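Local coordinates for protein gamma-hexachlorocyclohexane dehydrochlorinase (Novosphingobium barchaimii LL02, PDB 5KVB) that probably catalyses the stepwise dehydrochlorination of gamma-hexachlorocyclohexane (lindane), by way of pentachlorocyclohexene, to a tetrachlorocyclohexadiene, at residues D22-Q27 with A118-E123; A47-E52 with E61-L66; E88-S91 with V95-I98. One frame throughout, in Å; residues are numbered along the deposited sequence.

Contact 1: residues D22-Q27 with A118-E123; sequences DLYSDQ and AVYTSE
Tyr24 and Tyr120 meet through the phenol end of one and the root of the other: Tyr24 OH lies 3.4 Å from Tyr120 CB and 3.5 Å from Tyr120 CD2. Tyr120 CB sits at the edge of the Tyr24 ring, near its plane, whereas the Tyr24 hydroxyl approaches the Tyr120 ring obliquely. The reach comes from the helix side, where Tyr24 carries CG opposite its backbone N (chi1 -175°), sending the ring across to strand 113-127. Gln27 adds a packing contact at the edge of the other ring, its OE1 3.7 Å from Tyr120 CE2, with amide and ring planes 81° apart.

The polar link runs through water. One water joins Gln27 and Tyr120, donating to Gln27 OE1 at 2.9 Å and lying 2.8 Å from Tyr120 OH, in the plane of that ring.

Helix 10-33 is thus laid against the concave sheet of an NTF2-like (SnoaL) fold, where Val101 and Leu136 also pack on Tyr120. The nearest side-chain atoms of Tyr120 and His80, the probable proton acceptor, are about 3 Å apart. Tyr120 CB abuts the phenol end of Tyr24 while the water ties its hydroxyl to Gln27, which implies a tyrosine held at both ends beside the probable active site.

Contact 2: residues A47-E52 with E61-L66; sequences AEWTVE and EGALDL
Leu66 places its CD2 methyl squarely on the indole of Trp49, 3.5 Å from the centroid of the six-membered ring and only 5° off the ring normal, which is the geometry of a CH-pi contact. All six carbons of that ring lie at similar distances from the methyl, CE2 of Trp49 being 3.6 Å from CD2 of Leu66. Ala63 approaches differently: its CB lies at the indole edge, near the plane, 3.8 Å from Trp49 CE3. The same Leu66 CD2 also reaches Val51 CG2 at 3.8 Å, so one methyl serves two residues of the strand.

Leu66 holds its CG opposite the backbone N (chi1 173°), bringing the branched end over the indole. The axes of segments 47-51 and 61-66 run 22° from parallel, 8.9 Å apart at closest approach.

Farther out, the ring of Trp43 meets that of Trp49, Gln27 and Val31 of helix 10-33 touch it, and Tyr57 packs on Leu66. Strands 47-51 and 55-58 form a hairpin leading into helix 59-71, which reverses direction and runs alongside strand 47-51. Carbon-only contacts at face and edge imply that the indole is seated by shape rather than by polar bonds to this helix.

Contact 3: residues E88-S91 with V95-I98; sequences EFVS and VNGI
Phe89 and Val95 form the close-packed side of this pairing: Val95 CG2 stands over one face of the phenyl ring, 3.4 Å from Phe89 CD2 and 3.7 Å from the ring centroid. At 25° off the normal, this CH-pi contact is displaced toward the ring rim. Phe89 carries CG opposite its carbonyl carbon (chi1 -73°), which brings one ring face under the methyl. Helix 10-33 packs on the side of the sheet that carries Phe89 and Val95, with Arg13, Ser16 and Arg17 touching Phe89 and Ile20 touching Val95. Replacing Phe89 by an alanine is likely to leave Val95 CG2 without the aromatic face it rests on and open a gap toward helix 10-33.

The two strands form an antiparallel hairpin, with Glu88 and Asn96 as a hydrogen-bonded pair: Glu88 N donates to Asn96 O at 2.9 Å (161° at the hydrogen), and Asn96 N to Glu88 O at 2.8 Å. Phe89 and Val95 follow as a non-hydrogen-bonded pair. Val90 and Ser91 then share Lys94 as a partner, a classic beta bulge.

The solvent side, with Glu88 and Asn96 on the other face and Val90 at the chain's corner, is held more loosely. Val90 CG2 lies 3.5 Å from Asn96 ND2, and the carboxylate of Glu88 leads away from strand 94-107, with a long, weak ion pair to Arg86.

How the contacts relate
All three contacts reach one mixed sheet of the SnoaL-like domain. Contact 1 sets helix 10-33 against strand 113-127, contact 2 joins strand 47-51 to helix 59-71, and contact 3 pairs strands 75-89 and 94-107. Along the chain, contacts 2 and 3 follow one another inside the loop closed by contact 1. Contact 1 is also central in space: its centre lies 13 Å from that of contact 2 and 12 Å from that of contact 3, whereas the latter two are 20 Å apart. Both pairs touch directly: Gln27 NE2 lies 3.3 Å from Trp49 CZ2, and Ser122 N, in a probable hydrogen bond, 2.9 Å from Gly97 O. Helix 10-33 thus links the probable catalytic side to the distant hairpin end.

Contact 1: residues D22-Q27 with A118-E123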
ATOM      1  N   ASP A  22      -3.077  -7.443  10.415  1.00  4.75           N
ATOM      2  CA  ASP A  22      -4.467  -7.822  10.146  1.00  4.71           C
ATOM      3  C   ASP A  22      -5.480  -6.933  10.902  1.00  5.38           C
ATOM      4  O   ASP A  22      -6.500  -6.538  10.326  1.00  5.82           O
ATOM      5  CB  ASP A  22      -4.718  -9.304  10.496  1.00  4.96           C
ATOM      6  CG  ASP A  22      -4.070 -10.285   9.517  1.00  7.19           C
ATOM      7  OD1 ASP A  22      -3.626  -9.884   8.430  1.00  7.53           O
ATOM      8  OD2 ASP A  22      -4.031 -11.487   9.868  1.00 10.01           O
ATOM      9  N   LEU A  23      -5.215  -6.605  12.168  1.00  6.00           N
ATOM     10  CA  LEU A  23      -6.106  -5.695  12.914  1.00  5.52           C
ATOM     11  C   LEU A  23      -6.259  -4.374  12.183  1.00  6.03           C
ATOM     12  O   LEU A  23      -7.375  -3.841  12.030  1.00  6.63           O
ATOM     13  CB  LEU A  23      -5.570  -5.431  14.333  1.00  6.60           C
ATOM     14  CG  LEU A  23      -5.606  -6.615  15.304  1.00  5.33           C
ATOM     15  CD1 LEU A  23      -4.772  -6.279  16.535  1.00  7.89           C
ATOM     16  CD2 LEU A  23      -7.045  -6.942  15.723  1.00  7.52           C
ATOM     17  N   TYR A  24      -5.125  -3.834  11.742  1.00  4.31           N
ATOM     18  CA  TYR A  24      -5.104  -2.525  11.119  1.00  4.82           C
ATOM     19  C   TYR A  24      -5.828  -2.532   9.769  1.00  6.27           C
ATOM     20  O   TYR A  24      -6.648  -1.651   9.494  1.00  6.27           O
ATOM     21  CB  TYR A  24      -3.667  -2.053  10.978  1.00  7.68           C
ATOM     22  CG  TYR A  24      -3.510  -0.650  10.451  1.00  8.08           C
ATOM     23  CD1 TYR A  24      -3.596   0.459  11.290  1.00  6.47           C
ATOM     24  CD2 TYR A  24      -3.273  -0.438   9.112  1.00  6.90           C
ATOM     25  CE1 TYR A  24      -3.428   1.749  10.790  1.00  6.78           C
ATOM     26  CE2 TYR A  24      -3.115   0.838   8.609  1.00  8.33           C
ATOM     27  CZ  TYR A  24      -3.183   1.912   9.441  1.00  8.82           C
ATOM     28  OH  TYR A  24      -3.017   3.169   8.912  1.00  8.92           O
ATOM     29  N   SER A  25      -5.555  -3.518   8.923  1.00  5.77           N
ATOM     30  CA  SER A  25      -6.309  -3.611   7.682  1.00  5.32           C
ATOM     31  C   SER A  25      -7.803  -3.832   7.944  1.00  5.16           C
ATOM     32  O   SER A  25      -8.635  -3.285   7.207  1.00  5.00           O
ATOM     33  CB  SER A  25      -5.741  -4.716   6.796  1.00  4.87           C
ATOM     34  OG  SER A  25      -4.496  -4.287   6.248  1.00  7.11           O
ATOM     35  N   ASP A  26      -8.142  -4.586   8.989  1.00  5.67           N
ATOM     36  CA  ASP A  26      -9.548  -4.832   9.343  1.00  5.89           C
ATOM     37  C   ASP A  26     -10.266  -3.526   9.726  1.00  8.88           C
ATOM     38  O   ASP A  26     -11.452  -3.374   9.436  1.00  7.06           O
ATOM     39  CB  ASP A  26      -9.669  -5.854  10.492  1.00  4.61           C
ATOM     40  CG  ASP A  26      -9.521  -7.299  10.027  1.00  7.02           C
ATOM     41  OD1 ASP A  26      -9.526  -7.546   8.795  1.00  8.12           O
ATOM     42  OD2 ASP A  26      -9.409  -8.196  10.897  1.00  8.52           O
ATOM     43  N   GLN A  27      -9.549  -2.580  10.335  1.00  4.40           N
ATOM     44  CA  GLN A  27     -10.137  -1.276  10.626  1.00  5.15           C
ATOM     45  C   GLN A  27     -10.536  -0.579   9.328  1.00  6.16           C
ATOM     46  O   GLN A  27     -11.662  -0.096   9.187  1.00  6.96           O
ATOM     47  CB  GLN A  27      -9.163  -0.400  11.431  1.00  5.30           C
ATOM     48  CG  GLN A  27      -9.806   0.850  12.094  1.00  6.34           C
ATOM     49  CD  GLN A  27     -10.007   2.035  11.157  1.00  8.32           C
ATOM     50  OE1 GLN A  27      -9.407   2.109  10.092  1.00 12.40           O
ATOM     51  NE2 GLN A  27     -10.849   2.981  11.572  1.00 12.19           N
ATOM     52  N   ALA A 118      -4.036  11.158   5.252  1.00  7.34           N
ATOM     53  CA  ALA A 118      -4.077  11.081   6.708  1.00  7.56           C
ATOM     54  C   ALA A 118      -2.931  10.264   7.274  1.00  6.12           C
ATOM     55  O   ALA A 118      -2.365   9.401   6.584  1.00  7.38           O
ATOM     56  CB  ALA A 118      -5.399  10.498   7.166  1.00  8.57           C
ATOM     57  N   VAL A 119      -2.598  10.547   8.528  1.00  7.13           N
ATOM     58  CA  VAL A 119      -1.685   9.712   9.287  1.00  7.37           C
ATOM     59  C   VAL A 119      -2.456   9.065  10.425  1.00  8.22           C
ATOM     60  O   VAL A 119      -3.145   9.749  11.180  1.00  7.48           O
ATOM     61  CB  VAL A 119      -0.498  10.525   9.831  1.00  9.05           C
ATOM     62  CG1 VAL A 119       0.285   9.719  10.859  1.00 15.55           C
ATOM     63  CG2 VAL A 119       0.406  10.962   8.677  1.00  9.57           C
ATOM     64  N   TYR A 120      -2.371   7.738  10.504  1.00  5.45           N
ATOM     65  CA  TYR A 120      -2.992   6.972  11.585  1.00  5.94           C
ATOM     66  C   TYR A 120      -1.931   6.560  12.600  1.00  6.08           C
ATOM     67  O   TYR A 120      -0.952   5.884  12.245  1.00  6.52           O
ATOM     68  CB  TYR A 120      -3.697   5.712  11.057  1.00  6.99           C
ATOM     69  CG  TYR A 120      -5.021   5.911  10.341  1.00  7.54           C
ATOM     70  CD1 TYR A 120      -5.408   7.154   9.852  1.00  8.73           C
ATOM     71  CD2 TYR A 120      -5.888   4.831  10.160  1.00  9.30           C
ATOM     72  CE1 TYR A 120      -6.638   7.314   9.183  1.00  9.91           C
ATOM     73  CE2 TYR A 120      -7.107   4.984   9.512  1.00  8.63           C
ATOM     74  CZ  TYR A 120      -7.469   6.221   9.027  1.00  9.59           C
ATOM     75  OH  TYR A 120      -8.675   6.365   8.372  1.00 14.51           O
ATOM     76  N   THR A 121      -2.115   6.971  13.852  1.00  5.59           N
ATOM     77  CA  THR A 121      -1.204   6.645  14.945  1.00  5.75           C
ATOM     78  C   THR A 121      -1.935   5.690  15.893  1.00  6.12           C
ATOM     79  O   THR A 121      -2.987   6.041  16.442  1.00  7.32           O
ATOM     80  CB  THR A 121      -0.752   7.912  15.694  1.00  7.44           C
ATOM     81  OG1 THR A 121      -0.188   8.846  14.757  1.00  9.22           O
ATOM     82  CG2 THR A 121       0.301   7.585  16.708  1.00  9.25           C
ATOM     83  N   SER A 122      -1.417   4.474  16.046  1.00  5.98           N
ATOM     84  CA  SER A 122      -2.162   3.402  16.712  1.00  4.66           C
ATOM     85  C   SER A 122      -1.374   2.773  17.864  1.00  4.49           C
ATOM     86  O   SER A 122      -0.156   2.884  17.918  1.00  6.28           O
ATOM     87  CB  SER A 122      -2.558   2.334  15.682  1.00  4.56           C
ATOM     88  OG  SER A 122      -1.427   1.861  14.968  1.00  5.55           O
ATOM     89  N   GLU A 123      -2.089   2.119  18.784  1.00  5.62           N
ATOM     90  CA  GLU A 123      -1.482   1.332  19.845  1.00  5.77           C
ATOM     91  C   GLU A 123      -2.256   0.025  19.945  1.00  4.98           C
ATOM     92  O   GLU A 123      -3.485  -0.001  19.787  1.00  5.41           O
ATOM     93  CB  GLU A 123      -1.505   2.065  21.199  1.00  7.63           C
ATOM     94  CG  GLU A 123      -0.743   1.339  22.315  1.00  9.51           C
ATOM     95  CD  GLU A 123      -1.048   1.898  23.707  1.00 17.80           C
ATOM     96  OE1 GLU A 123      -0.330   2.825  24.151  1.00 11.87           O
ATOM     97  OE2 GLU A 123      -1.998   1.403  24.362  1.00 19.47           O
TER
HETATM   98  O   HOH W   1     -10.335   4.061   8.218  1.00 19.94           O

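Contact 2: residues A47-E52 with E61-L66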
ATOM      1  N   ALA A  47     -10.589   0.391  24.574  1.00  8.22           N
ATOM      2  CA  ALA A  47      -9.825   1.067  23.519  1.00  8.22           C
ATOM      3  C   ALA A  47     -10.422   2.432  23.202  1.00  6.97           C
ATOM      4  O   ALA A  47     -11.644   2.609  23.266  1.00  9.56           O
ATOM      5  CB  ALA A  47      -9.774   0.204  22.253  1.00  7.43           C
ATOM      6  N   GLU A  48      -9.567   3.393  22.866  1.00  8.38           N
ATOM      7  CA  GLU A  48     -10.010   4.742  22.538  1.00  8.38           C
ATOM      8  C   GLU A  48      -9.658   5.143  21.104  1.00  9.24           C
ATOM      9  O   GLU A  48      -8.498   5.114  20.708  1.00 10.44           O
ATOM     10  CB  GLU A  48      -9.415   5.752  23.525  1.00 13.63           C
ATOM     11  CG  GLU A  48      -9.980   5.616  24.938  1.00 17.05           C
ATOM     12  CD  GLU A  48      -9.494   6.706  25.881  1.00 28.44           C
ATOM     13  OE1 GLU A  48      -8.417   7.287  25.631  1.00 38.63           O
ATOM     14  OE2 GLU A  48     -10.200   6.983  26.874  1.00 37.91           O
ATOM     15  N   TRP A  49     -10.679   5.518  20.346  1.00  8.61           N
ATOM     16  CA  TRP A  49     -10.507   6.019  18.986  1.00  9.52           C
ATOM     17  C   TRP A  49     -10.828   7.509  18.998  1.00 10.81           C
ATOM     18  O   TRP A  49     -11.971   7.894  19.247  1.00 10.95           O
ATOM     19  CB  TRP A  49     -11.416   5.242  18.026  1.00  9.27           C
ATOM     20  CG  TRP A  49     -11.357   5.625  16.550  1.00  8.30           C
ATOM     21  CD1 TRP A  49     -10.497   6.501  15.943  1.00 13.15           C
ATOM     22  CD2 TRP A  49     -12.200   5.111  15.510  1.00  9.10           C
ATOM     23  NE1 TRP A  49     -10.765   6.567  14.587  1.00 10.59           N
ATOM     24  CE2 TRP A  49     -11.809   5.729  14.304  1.00  8.99           C
ATOM     25  CE3 TRP A  49     -13.252   4.191  15.486  1.00  8.59           C
ATOM     26  CZ2 TRP A  49     -12.435   5.448  13.086  1.00  9.20           C
ATOM     27  CZ3 TRP A  49     -13.878   3.918  14.277  1.00 12.42           C
ATOM     28  CH2 TRP A  49     -13.468   4.550  13.093  1.00  9.37           C
ATOM     29  N   THR A  50      -9.805   8.325  18.760  0.70 10.41           N
ATOM     30  CA  THR A  50      -9.945   9.781  18.736  0.70 14.31           C
ATOM     31  C   THR A  50      -9.795  10.334  17.320  0.70 15.92           C
ATOM     32  O   THR A  50      -8.814  10.044  16.631  0.70 17.82           O
ATOM     33  CB  THR A  50      -8.896  10.475  19.636  0.70 14.15           C
ATOM     34  OG1 THR A  50      -7.587  10.296  19.079  0.70 27.24           O
ATOM     35  CG2 THR A  50      -8.920   9.916  21.040  0.70  6.26           C
ATOM     36  N   VAL A  51     -10.764  11.136  16.893  1.00 23.46           N
ATOM     37  CA  VAL A  51     -10.655  11.836  15.624  1.00 28.91           C
ATOM     38  C   VAL A  51     -10.535  13.321  15.935  1.00 30.19           C
ATOM     39  O   VAL A  51     -11.387  13.883  16.619  1.00 20.18           O
ATOM     40  CB  VAL A  51     -11.863  11.573  14.708  1.00 35.42           C
ATOM     41  CG1 VAL A  51     -11.664  12.253  13.362  1.00 36.09           C
ATOM     42  CG2 VAL A  51     -12.075  10.076  14.525  1.00 29.82           C
ATOM     43  N   GLU A  52      -9.463  13.948  15.463  1.00 36.77           N
ATOM     44  CA  GLU A  52      -9.227  15.358  15.749  1.00 29.94           C
ATOM     45  C   GLU A  52     -10.393  16.216  15.259  1.00 37.72           C
ATOM     46  O   GLU A  52     -10.662  16.282  14.059  1.00 37.40           O
ATOM     47  CB  GLU A  52      -7.918  15.825  15.110  1.00 38.14           C
ATOM     48  N   GLU A  61     -18.422  -0.726  20.638  1.00 11.21           N
ATOM     49  CA  GLU A  61     -19.672   0.019  20.448  1.00 12.80           C
ATOM     50  C   GLU A  61     -19.424   1.514  20.179  1.00 10.35           C
ATOM     51  O   GLU A  61     -20.175   2.157  19.424  1.00 10.95           O
ATOM     52  CB  GLU A  61     -20.604  -0.189  21.652  1.00 14.22           C
ATOM     53  CG  GLU A  61     -21.298  -1.557  21.625  1.00 15.55           C
ATOM     54  CD  GLU A  61     -22.067  -1.874  22.892  1.00 32.91           C
ATOM     55  OE1 GLU A  61     -21.724  -1.311  23.953  1.00 30.43           O
ATOM     56  OE2 GLU A  61     -23.016  -2.688  22.820  1.00 24.49           O
ATOM     57  N   GLY A  62     -18.367   2.075  20.757  1.00  9.60           N
ATOM     58  CA  GLY A  62     -17.991   3.439  20.444  1.00  9.36           C
ATOM     59  C   GLY A  62     -17.562   3.616  18.994  1.00 11.31           C
ATOM     60  O   GLY A  62     -17.918   4.610  18.339  1.00 10.01           O
ATOM     61  N   ALA A  63     -16.783   2.660  18.498  1.00 10.18           N
ATOM     62  CA  ALA A  63     -16.369   2.648  17.095  1.00 11.16           C
ATOM     63  C   ALA A  63     -17.585   2.623  16.169  1.00 12.80           C
ATOM     64  O   ALA A  63     -17.649   3.382  15.195  1.00 11.68           O
ATOM     65  CB  ALA A  63     -15.451   1.438  16.822  1.00  8.92           C
ATOM     66  N   LEU A  64     -18.559   1.773  16.478  1.00  9.58           N
ATOM     67  CA  LEU A  64     -19.764   1.699  15.648  1.00 12.38           C
ATOM     68  C   LEU A  64     -20.628   2.957  15.777  1.00 14.84           C
ATOM     69  O   LEU A  64     -21.261   3.386  14.807  1.00 13.63           O
ATOM     70  CB  LEU A  64     -20.569   0.447  15.999  1.00 11.07           C
ATOM     71  CG  LEU A  64     -19.878  -0.863  15.608  1.00 13.33           C
ATOM     72  CD1 LEU A  64     -20.775  -2.060  15.902  1.00 19.13           C
ATOM     73  CD2 LEU A  64     -19.470  -0.849  14.141  1.00 19.79           C
ATOM     74  N   ASP A  65     -20.648   3.563  16.959  1.00 13.36           N
ATOM     75  CA  ASP A  65     -21.361   4.825  17.148  1.00 15.45           C
ATOM     76  C   ASP A  65     -20.768   5.931  16.272  1.00 15.19           C
ATOM     77  O   ASP A  65     -21.489   6.678  15.606  1.00 14.74           O
ATOM     78  CB  ASP A  65     -21.315   5.237  18.618  1.00 14.50           C
ATOM     79  CG  ASP A  65     -22.226   6.408  18.924  1.00 30.67           C
ATOM     80  OD1 ASP A  65     -23.379   6.408  18.437  1.00 26.77           O
ATOM     81  OD2 ASP A  65     -21.789   7.325  19.649  1.00 35.22           O
ATOM     82  N   LEU A  66     -19.446   6.027  16.267  1.00 12.95           N
ATOM     83  CA  LEU A  66     -18.751   7.024  15.465  1.00 12.60           C
ATOM     84  C   LEU A  66     -19.048   6.873  13.978  1.00 14.67           C
ATOM     85  O   LEU A  66     -19.352   7.857  13.304  1.00 14.44           O
ATOM     86  CB  LEU A  66     -17.235   6.934  15.700  1.00 11.55           C
ATOM     87  CG  LEU A  66     -16.355   7.804  14.789  1.00 13.22           C
ATOM     88  CD1 LEU A  66     -16.675   9.291  14.984  1.00 14.32           C
ATOM     89  CD2 LEU A  66     -14.877   7.518  15.036  1.00 15.49           C
TER

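Contact 3: residues E88-S91 with V95-I98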
ATOM      1  N   GLU A  88       6.459  -0.740  16.186  1.00  7.98           N
ATOM      2  CA  GLU A  88       7.550  -0.780  17.163  1.00  8.31           C
ATOM      3  C   GLU A  88       7.036  -1.322  18.481  1.00  7.92           C
ATOM      4  O   GLU A  88       5.973  -0.909  18.953  1.00  8.77           O
ATOM      5  CB  GLU A  88       8.139   0.614  17.379  1.00 13.06           C
ATOM      6  CG  GLU A  88       8.707   1.264  16.134  1.00 24.86           C
ATOM      7  CD  GLU A  88      10.181   0.974  15.927  1.00 38.37           C
ATOM      8  OE1 GLU A  88      10.688  -0.017  16.497  1.00 29.31           O
ATOM      9  OE2 GLU A  88      10.834   1.749  15.193  1.00 47.45           O
ATOM     10  N   PHE A  89       7.792  -2.236  19.075  1.00  7.97           N
ATOM     11  CA  PHE A  89       7.413  -2.817  20.352  1.00 10.35           C
ATOM     12  C   PHE A  89       7.850  -1.903  21.505  1.00  9.88           C
ATOM     13  O   PHE A  89       9.044  -1.698  21.732  1.00 16.61           O
ATOM     14  CB  PHE A  89       8.007  -4.224  20.487  1.00 10.57           C
ATOM     15  CG  PHE A  89       7.324  -5.253  19.616  1.00  9.97           C
ATOM     16  CD1 PHE A  89       7.636  -5.354  18.272  1.00 13.06           C
ATOM     17  CD2 PHE A  89       6.352  -6.103  20.135  1.00 12.08           C
ATOM     18  CE1 PHE A  89       7.003  -6.288  17.461  1.00 20.67           C
ATOM     19  CE2 PHE A  89       5.715  -7.037  19.327  1.00 11.45           C
ATOM     20  CZ  PHE A  89       6.036  -7.128  17.998  1.00 14.81           C
ATOM     21  N   VAL A  90       6.877  -1.328  22.200  1.00  9.32           N
ATOM     22  CA  VAL A  90       7.139  -0.522  23.391  1.00 10.00           C
ATOM     23  C   VAL A  90       7.558  -1.453  24.530  1.00 13.03           C
ATOM     24  O   VAL A  90       8.473  -1.150  25.315  1.00 12.75           O
ATOM     25  CB  VAL A  90       5.895   0.304  23.781  1.00  9.94           C
ATOM     26  CG1 VAL A  90       6.146   1.084  25.074  1.00 12.78           C
ATOM     27  CG2 VAL A  90       5.513   1.249  22.646  1.00  9.83           C
ATOM     28  N   SER A  91       6.885  -2.597  24.584  1.00  8.51           N
ATOM     29  CA  SER A  91       7.177  -3.696  25.498  1.00 11.27           C
ATOM     30  C   SER A  91       6.761  -4.966  24.775  1.00 12.40           C
ATOM     31  O   SER A  91       6.267  -4.900  23.649  1.00 12.23           O
ATOM     32  CB  SER A  91       6.404  -3.546  26.807  1.00 16.08           C
ATOM     33  OG  SER A  91       5.022  -3.799  26.588  1.00 14.22           O
ATOM     34  N   VAL A  95       2.453  -2.427  21.404  1.00  5.13           N
ATOM     35  CA  VAL A  95       3.033  -2.028  20.125  1.00  5.80           C
ATOM     36  C   VAL A  95       2.483  -0.666  19.675  1.00  6.26           C
ATOM     37  O   VAL A  95       1.277  -0.403  19.769  1.00  6.25           O
ATOM     38  CB  VAL A  95       2.756  -3.097  19.040  1.00  5.03           C
ATOM     39  CG1 VAL A  95       3.078  -2.567  17.640  1.00  7.61           C
ATOM     40  CG2 VAL A  95       3.556  -4.347  19.344  1.00  7.66           C
ATOM     41  N   ASN A  96       3.381   0.210  19.219  1.00  6.62           N
ATOM     42  CA  ASN A  96       3.024   1.445  18.526  1.00  6.50           C
ATOM     43  C   ASN A  96       3.001   1.236  17.022  1.00  7.20           C
ATOM     44  O   ASN A  96       3.924   0.625  16.475  1.00  6.60           O
ATOM     45  CB  ASN A  96       4.044   2.554  18.809  1.00  7.32           C
ATOM     46  CG  ASN A  96       3.868   3.221  20.148  1.00  6.27           C
ATOM     47  OD1 ASN A  96       2.828   3.127  20.782  1.00  9.91           O
ATOM     48  ND2 ASN A  96       4.896   3.960  20.559  1.00 10.35           N
ATOM     49  N   GLY A  97       1.984   1.763  16.352  1.00  5.65           N
ATOM     50  CA  GLY A  97       1.977   1.798  14.907  1.00  5.13           C
ATOM     51  C   GLY A  97       1.828   3.201  14.335  1.00  5.12           C
ATOM     52  O   GLY A  97       1.190   4.070  14.937  1.00  5.22           O
ATOM     53  N   ILE A  98       2.427   3.422  13.172  1.00  4.89           N
ATOM     54  CA  ILE A  98       2.166   4.610  12.370  1.00  4.86           C
ATOM     55  C   ILE A  98       1.896   4.130  10.942  1.00  5.73           C
ATOM     56  O   ILE A  98       2.529   3.186  10.470  1.00  5.75           O
ATOM     57  CB  ILE A  98       3.344   5.628  12.399  1.00  4.80           C
ATOM     58  CG1 ILE A  98       4.642   5.001  11.868  1.00  5.14           C
ATOM     59  CG2 ILE A  98       3.529   6.193  13.818  1.00  6.57           C
ATOM     60  CD1 ILE A  98       5.831   5.962  11.809  1.00  8.79           C
TER